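Local coordinates for protein gamma-D-glutamyl-L-lysine dipeptidyl-peptidase (Bacillus cereus ATCC 10987, PDB 3H41) that probably hydrolyses gamma-D-glutamyl-L-lysine bonds in murein peptides, releasing L-Ala-D-Glu dipeptides during the breakdown of the bacterial cell wall, at residues I256-D261 and H269-I274; D276-H281 and I291-T296. All coordinates share one frame; numbering follows the deposited sequence.

Contact 1: I256-D261 and H269-I274; sequences IFFAHD and HVAMYI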
loop_
_atom_site.group_PDB
_atom_site.type_symbol
_atom_site.label_atom_id
_atom_site.label_comp_id
_atom_site.label_asym_id
_atom_site.label_seq_id
_atom_site.Cartn_x
_atom_site.Cartn_y
_atom_site.Cartn_z
ATOM N N ILE A 256 -14.006 9.498 4.710
ATOM C CA ILE A 256 -14.339 10.926 4.765
ATOM C C ILE A 256 -13.264 11.700 4.021
ATOM O O ILE A 256 -12.071 11.410 4.149
ATOM C CB ILE A 256 -14.468 11.407 6.217
ATOM C CG1 ILE A 256 -15.234 10.388 7.059
ATOM C CG2 ILE A 256 -15.139 12.789 6.278
ATOM C CD1 ILE A 256 -16.620 10.084 6.565
ATOM N N PHE A 257 -13.706 12.681 3.232
ATOM C CA PHE A 257 -12.854 13.418 2.329
ATOM C C PHE A 257 -12.781 14.890 2.686
ATOM O O PHE A 257 -13.741 15.453 3.195
ATOM C CB PHE A 257 -13.333 13.170 0.880
ATOM C CG PHE A 257 -13.251 11.741 0.515
ATOM C CD1 PHE A 257 -12.056 11.201 0.060
ATOM C CD2 PHE A 257 -14.335 10.896 0.707
ATOM C CE1 PHE A 257 -11.954 9.826 -0.239
ATOM C CE2 PHE A 257 -14.237 9.533 0.415
ATOM C CZ PHE A 257 -13.064 9.005 -0.050
ATOM N N PHE A 258 -11.612 15.477 2.443
ATOM C CA PHE A 258 -11.394 16.899 2.688
ATOM C C PHE A 258 -10.848 17.524 1.427
ATOM O O PHE A 258 -9.972 16.944 0.754
ATOM C CB PHE A 258 -10.472 17.104 3.904
ATOM C CG PHE A 258 -10.954 16.369 5.124
ATOM C CD1 PHE A 258 -11.887 16.963 5.985
ATOM C CD2 PHE A 258 -10.611 15.035 5.337
ATOM C CE1 PHE A 258 -12.386 16.266 7.091
ATOM C CE2 PHE A 258 -11.128 14.331 6.448
ATOM C CZ PHE A 258 -12.010 14.960 7.322
ATOM N N ALA A 259 -11.357 18.719 1.097
ATOM C CA ALA A 259 -10.984 19.378 -0.134
ATOM C C ALA A 259 -10.546 20.820 0.117
ATOM O O ALA A 259 -10.982 21.477 1.073
ATOM C CB ALA A 259 -12.186 19.340 -1.172
ATOM N N HIS A 260 -9.693 21.300 -0.757
ATOM C CA HIS A 260 -9.231 22.692 -0.726
ATOM C C HIS A 260 -10.383 23.687 -0.829
ATOM O O HIS A 260 -11.509 23.343 -1.288
ATOM C CB HIS A 260 -8.247 22.952 -1.875
ATOM C CG HIS A 260 -6.939 22.232 -1.731
ATOM N ND1 HIS A 260 -5.977 22.621 -0.826
ATOM C CD2 HIS A 260 -6.427 21.166 -2.389
ATOM C CE1 HIS A 260 -4.934 21.819 -0.920
ATOM N NE2 HIS A 260 -5.179 20.929 -1.862
ATOM N N ASP A 261 -10.100 24.922 -0.418
ATOM C CA ASP A 261 -11.081 26.021 -0.468
ATOM C C ASP A 261 -12.403 25.662 0.211
ATOM O O ASP A 261 -13.457 25.666 -0.420
ATOM C CB ASP A 261 -11.334 26.443 -1.926
ATOM C CG ASP A 261 -12.251 27.704 -2.045
ATOM O OD1 ASP A 261 -12.426 28.456 -1.036
ATOM O OD2 ASP A 261 -12.798 27.923 -3.153
ATOM N N HIS A 269 -7.365 15.019 1.018
ATOM C CA HIS A 269 -7.181 14.190 2.208
ATOM C C HIS A 269 -8.336 13.217 2.362
ATOM O O HIS A 269 -9.473 13.517 1.985
ATOM C CB HIS A 269 -7.003 15.042 3.487
ATOM C CG HIS A 269 -6.703 14.222 4.703
ATOM N ND1 HIS A 269 -5.533 13.503 4.838
ATOM C CD2 HIS A 269 -7.446 13.935 5.799
ATOM C CE1 HIS A 269 -5.555 12.845 5.984
ATOM N NE2 HIS A 269 -6.710 13.078 6.578
ATOM N N VAL A 270 -8.032 12.049 2.922
ATOM C CA VAL A 270 -9.032 11.051 3.201
ATOM C C VAL A 270 -8.709 10.434 4.559
ATOM O O VAL A 270 -7.514 10.274 4.927
ATOM C CB VAL A 270 -9.128 9.990 2.110
ATOM C CG1 VAL A 270 -7.760 9.303 1.861
ATOM C CG2 VAL A 270 -10.270 8.964 2.414
ATOM N N ALA A 271 -9.769 10.147 5.301
ATOM C CA ALA A 271 -9.671 9.489 6.600
ATOM C C ALA A 271 -10.800 8.449 6.712
ATOM O O ALA A 271 -11.711 8.438 5.915
ATOM C CB ALA A 271 -9.748 10.546 7.715
HETATM N N MSE A 272 -10.714 7.522 7.651
HETATM C CA MSE A 272 -11.817 6.580 7.875
HETATM C C MSE A 272 -12.482 6.871 9.190
HETATM O O MSE A 272 -11.810 6.965 10.222
HETATM C CB MSE A 272 -11.289 5.115 7.906
HETATM C CG MSE A 272 -12.385 4.100 7.979
HETATM SE SE MSE A 272 -11.735 2.274 7.759
HETATM C CE MSE A 272 -10.551 2.257 9.221
ATOM N N TYR A 273 -13.807 6.984 9.146
ATOM C CA TYR A 273 -14.630 7.193 10.327
ATOM C C TYR A 273 -14.583 5.964 11.216
ATOM O O TYR A 273 -14.731 4.836 10.724
ATOM C CB TYR A 273 -16.076 7.508 9.925
ATOM C CG TYR A 273 -16.903 8.018 11.091
ATOM C CD1 TYR A 273 -16.500 9.129 11.817
ATOM C CD2 TYR A 273 -18.098 7.395 11.457
ATOM C CE1 TYR A 273 -17.246 9.596 12.884
ATOM C CE2 TYR A 273 -18.847 7.857 12.540
ATOM C CZ TYR A 273 -18.425 8.954 13.233
ATOM O OH TYR A 273 -19.158 9.408 14.304
ATOM N N ILE A 274 -14.377 6.164 12.510
ATOM C CA ILE A 274 -14.287 5.016 13.451
ATOM C C ILE A 274 -15.377 5.068 14.523
ATOM O O ILE A 274 -15.351 4.293 15.494
ATOM C CB ILE A 274 -12.853 4.859 14.070
ATOM C CG1 ILE A 274 -12.536 5.928 15.128
ATOM C CG2 ILE A 274 -11.784 4.873 12.954
ATOM C CD1 ILE A 274 -11.278 5.619 16.022
#

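Contact 2: D276-H281 and I291-T296; sequences DGNMIH and IIPLNT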
loop_
_atom_site.group_PDB
_atom_site.type_symbol
_atom_site.label_atom_id
_atom_site.label_comp_id
_atom_site.label_asym_id
_atom_site.label_seq_id
_atom_site.Cartn_x
_atom_site.Cartn_y
_atom_site.Cartn_z
ATOM N N ASP A 276 -18.215 7.449 17.155
ATOM C CA ASP A 276 -18.124 8.375 18.289
ATOM C C ASP A 276 -17.430 9.699 17.939
ATOM O O ASP A 276 -16.766 10.278 18.770
ATOM C CB ASP A 276 -17.410 7.713 19.454
ATOM C CG ASP A 276 -18.162 6.480 19.981
ATOM O OD1 ASP A 276 -19.416 6.436 19.919
ATOM O OD2 ASP A 276 -17.484 5.547 20.458
ATOM N N GLY A 277 -17.537 10.138 16.689
ATOM C CA GLY A 277 -16.990 11.435 16.295
ATOM C C GLY A 277 -15.513 11.432 15.926
ATOM O O GLY A 277 -14.946 12.500 15.664
ATOM N N ASN A 278 -14.883 10.251 15.914
ATOM C CA ASN A 278 -13.432 10.147 15.641
ATOM C C ASN A 278 -13.126 9.502 14.286
ATOM O O ASN A 278 -13.991 8.864 13.680
ATOM C CB ASN A 278 -12.729 9.370 16.736
ATOM C CG ASN A 278 -12.771 10.083 18.057
ATOM O OD1 ASN A 278 -12.628 11.310 18.112
ATOM N ND2 ASN A 278 -13.035 9.331 19.134
HETATM N N MSE A 279 -11.903 9.708 13.813
HETATM C CA MSE A 279 -11.461 9.146 12.535
HETATM C C MSE A 279 -10.015 8.707 12.665
HETATM O O MSE A 279 -9.293 9.172 13.529
HETATM C CB MSE A 279 -11.619 10.124 11.380
HETATM C CG MSE A 279 -10.803 11.362 11.529
HETATM SE SE MSE A 279 -11.363 12.709 10.263
HETATM C CE MSE A 279 -9.807 13.673 10.518
ATOM N N ILE A 280 -9.616 7.778 11.809
ATOM C CA ILE A 280 -8.267 7.306 11.778
ATOM C C ILE A 280 -7.707 7.630 10.393
ATOM O O ILE A 280 -8.442 7.562 9.421
ATOM C CB ILE A 280 -8.180 5.783 12.118
ATOM C CG1 ILE A 280 -6.736 5.365 12.347
ATOM C CG2 ILE A 280 -8.900 4.922 11.059
ATOM C CD1 ILE A 280 -6.574 3.943 13.057
ATOM N N HIS A 281 -6.428 8.048 10.345
ATOM C CA HIS A 281 -5.772 8.407 9.099
ATOM C C HIS A 281 -4.266 8.407 9.205
ATOM O O HIS A 281 -3.682 8.376 10.302
ATOM C CB HIS A 281 -6.294 9.795 8.583
ATOM C CG HIS A 281 -6.007 10.964 9.479
ATOM N ND1 HIS A 281 -6.387 12.260 9.149
ATOM C CD2 HIS A 281 -5.380 11.056 10.681
ATOM C CE1 HIS A 281 -5.994 13.083 10.105
ATOM N NE2 HIS A 281 -5.406 12.381 11.054
ATOM N N ILE A 291 -5.417 8.791 15.520
ATOM C CA ILE A 291 -6.851 8.944 15.666
ATOM C C ILE A 291 -7.139 10.360 16.186
ATOM O O ILE A 291 -6.591 10.769 17.211
ATOM C CB ILE A 291 -7.415 7.882 16.649
ATOM C CG1 ILE A 291 -7.459 6.490 15.992
ATOM C CG2 ILE A 291 -8.771 8.279 17.175
ATOM C CD1 ILE A 291 -7.675 5.336 16.953
ATOM N N ILE A 292 -8.003 11.092 15.508
ATOM C CA ILE A 292 -8.395 12.454 15.916
ATOM C C ILE A 292 -9.896 12.698 15.713
ATOM O O ILE A 292 -10.579 11.949 14.992
ATOM C CB ILE A 292 -7.591 13.584 15.171
ATOM C CG1 ILE A 292 -7.823 13.559 13.664
ATOM C CG2 ILE A 292 -6.103 13.533 15.497
ATOM C CD1 ILE A 292 -7.251 14.797 12.964
ATOM N N PRO A 293 -10.424 13.752 16.337
ATOM C CA PRO A 293 -11.837 14.000 16.113
ATOM C C PRO A 293 -12.072 14.469 14.708
ATOM O O PRO A 293 -11.195 15.165 14.146
ATOM C CB PRO A 293 -12.165 15.162 17.081
ATOM C CG PRO A 293 -11.083 15.132 18.128
ATOM C CD PRO A 293 -9.863 14.524 17.466
ATOM N N LEU A 294 -13.256 14.171 14.164
ATOM C CA LEU A 294 -13.668 14.736 12.887
ATOM C C LEU A 294 -13.773 16.260 12.997
ATOM O O LEU A 294 -13.403 16.993 12.082
ATOM C CB LEU A 294 -14.998 14.126 12.440
ATOM C CG LEU A 294 -15.636 14.639 11.145
ATOM C CD1 LEU A 294 -14.673 14.629 9.910
ATOM C CD2 LEU A 294 -16.860 13.810 10.903
ATOM N N ASN A 295 -14.238 16.724 14.144
ATOM C CA ASN A 295 -14.316 18.123 14.460
ATOM C C ASN A 295 -12.970 18.684 14.888
ATOM O O ASN A 295 -12.831 19.152 16.004
ATOM C CB ASN A 295 -15.315 18.318 15.595
ATOM C CG ASN A 295 -15.712 19.765 15.770
ATOM O OD1 ASN A 295 -15.679 20.549 14.814
ATOM N ND2 ASN A 295 -16.060 20.141 17.002
ATOM N N THR A 296 -11.962 18.593 14.041
ATOM C CA THR A 296 -10.661 19.187 14.335
ATOM C C THR A 296 -10.556 20.400 13.410
ATOM O O THR A 296 -10.922 20.309 12.237
ATOM C CB THR A 296 -9.528 18.178 14.105
ATOM O OG1 THR A 296 -9.655 17.121 15.071
ATOM C CG2 THR A 296 -8.121 18.840 14.200
HETATM O O HOH W 1 -15.753 15.024 16.259
#

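Contact 1: I256-D261 and H269-I274
Phe258 and His269 stand side by side on one face of an antiparallel pair of strands, their side chains pointing the same way. Phe258 CD2 lies 3.4 Å from His269 CD2, in the plane of the imidazole and at its edge. The ring planes are inclined at 35°, which is neither a stack nor an edge-to-face pair. This describes one of two modelled conformers of His269. In it CG is anti to the backbone N (chi1 -175°), and NE2 has its partner in His281. The phenyl therefore lies along one edge of His269, probably the proton acceptor of the active site. Ala271, next along on the same face, brings its CB to the edge of the Phe258 ring, 4.2 Å from CE2; a small residue suits this place because Met279 and His281 of the next strand also touch it. In the conformer described, Ile256 CG1 comes within 4.1 Å of Tyr273 CB.

The opposite face holds Phe257 beside Val270. With Val270 CG2 anti to its backbone N, this methyl reaches Phe257 CE1 at 3.3 Å, a tight apolar contact. Beta-branched Val270 suits an extended strand, and its methyl and the phenyl fill the face covered by helix 235-238. Four hydrogen bonds join the backbones. Ile256 N to Ala271 O, at 2.8 Å, is nearly straight at 174°, whereas His269 N to Phe258 O stretches to 3.3 Å.

In the NlpC/P60 domain's sheet, strand 303-308 flanks 255-259 and strand 278-281 borders 267-275. Tyr299 meets the rings of Phe258 and His269.

Contact 2: D276-H281 and I291-T296
The imidazole of His281 is met obliquely by the end of Ile292, whose CD1 lies 3.6 Å from His281 CE1. The two side chains cross at about a right angle, and the ring nitrogens are engaged outside this pair, ND1 with His269 and NE2 with Glu290. A second flat group that touches across the contact, the carboxamide of Asn278, brings its OD1 to the start of Pro293, 3.4 Å from Pro293 CA.

Selenomethionine Met279 runs alongside Ile292. Its CG sits between the backbone N and carbonyl carbon (chi1 62°), and beyond it the chain is extended. The unbranched chain reaches far enough for CE to lie 3.7 Å from Ile292 CD1 and SE 3.8 Å from Leu294 CD1. On the other face the branched Ile280 and Ile291 cross obliquely, CG1 to CG1 at 3.9 Å.

Met279 and Ile292 exchange two backbone hydrogen bonds, as a hydrogen-bonded antiparallel pair does. Gly277, at a positive phi (85°) that glycine accepts easily, offers its O to Leu294 N at 2.8 Å and to a water that also bonds Asn295 N. Thr296 OG1 bonds Pro293 O at 2.7 Å, bridging the inverse gamma turn centred on Asn295.

The chemistry is that of a beta hairpin in which main-chain bonds set the register and apolar side chains pack both faces; Ile292 touches a histidine probably belonging to the active site, whose polar atoms face other partners.

Both contacts belong to one antiparallel sheet, and they adjoin where strand 267-275 turns into strand 278-281. Contact 1 lies in the interior of the sheet and is almost wholly buried; contact 2 includes the outermost strand 290-293 and is partly exposed, with glycine, asparagine, proline and a water at one end. Aromatic rings dominate the first, aliphatic chains and selenomethionine the second. Strands 267-275 and 278-281 are joined between them by the probable hydrogen bond of Ile280 N to Met272 O, 2.8 Å, and His269 NE2 meets His281 ND1 at 2.7 Å, also a probable hydrogen bond. Each contact supplies one histidine of the probable catalytic machinery, as in papain-like NlpC/P60 cysteine peptidases.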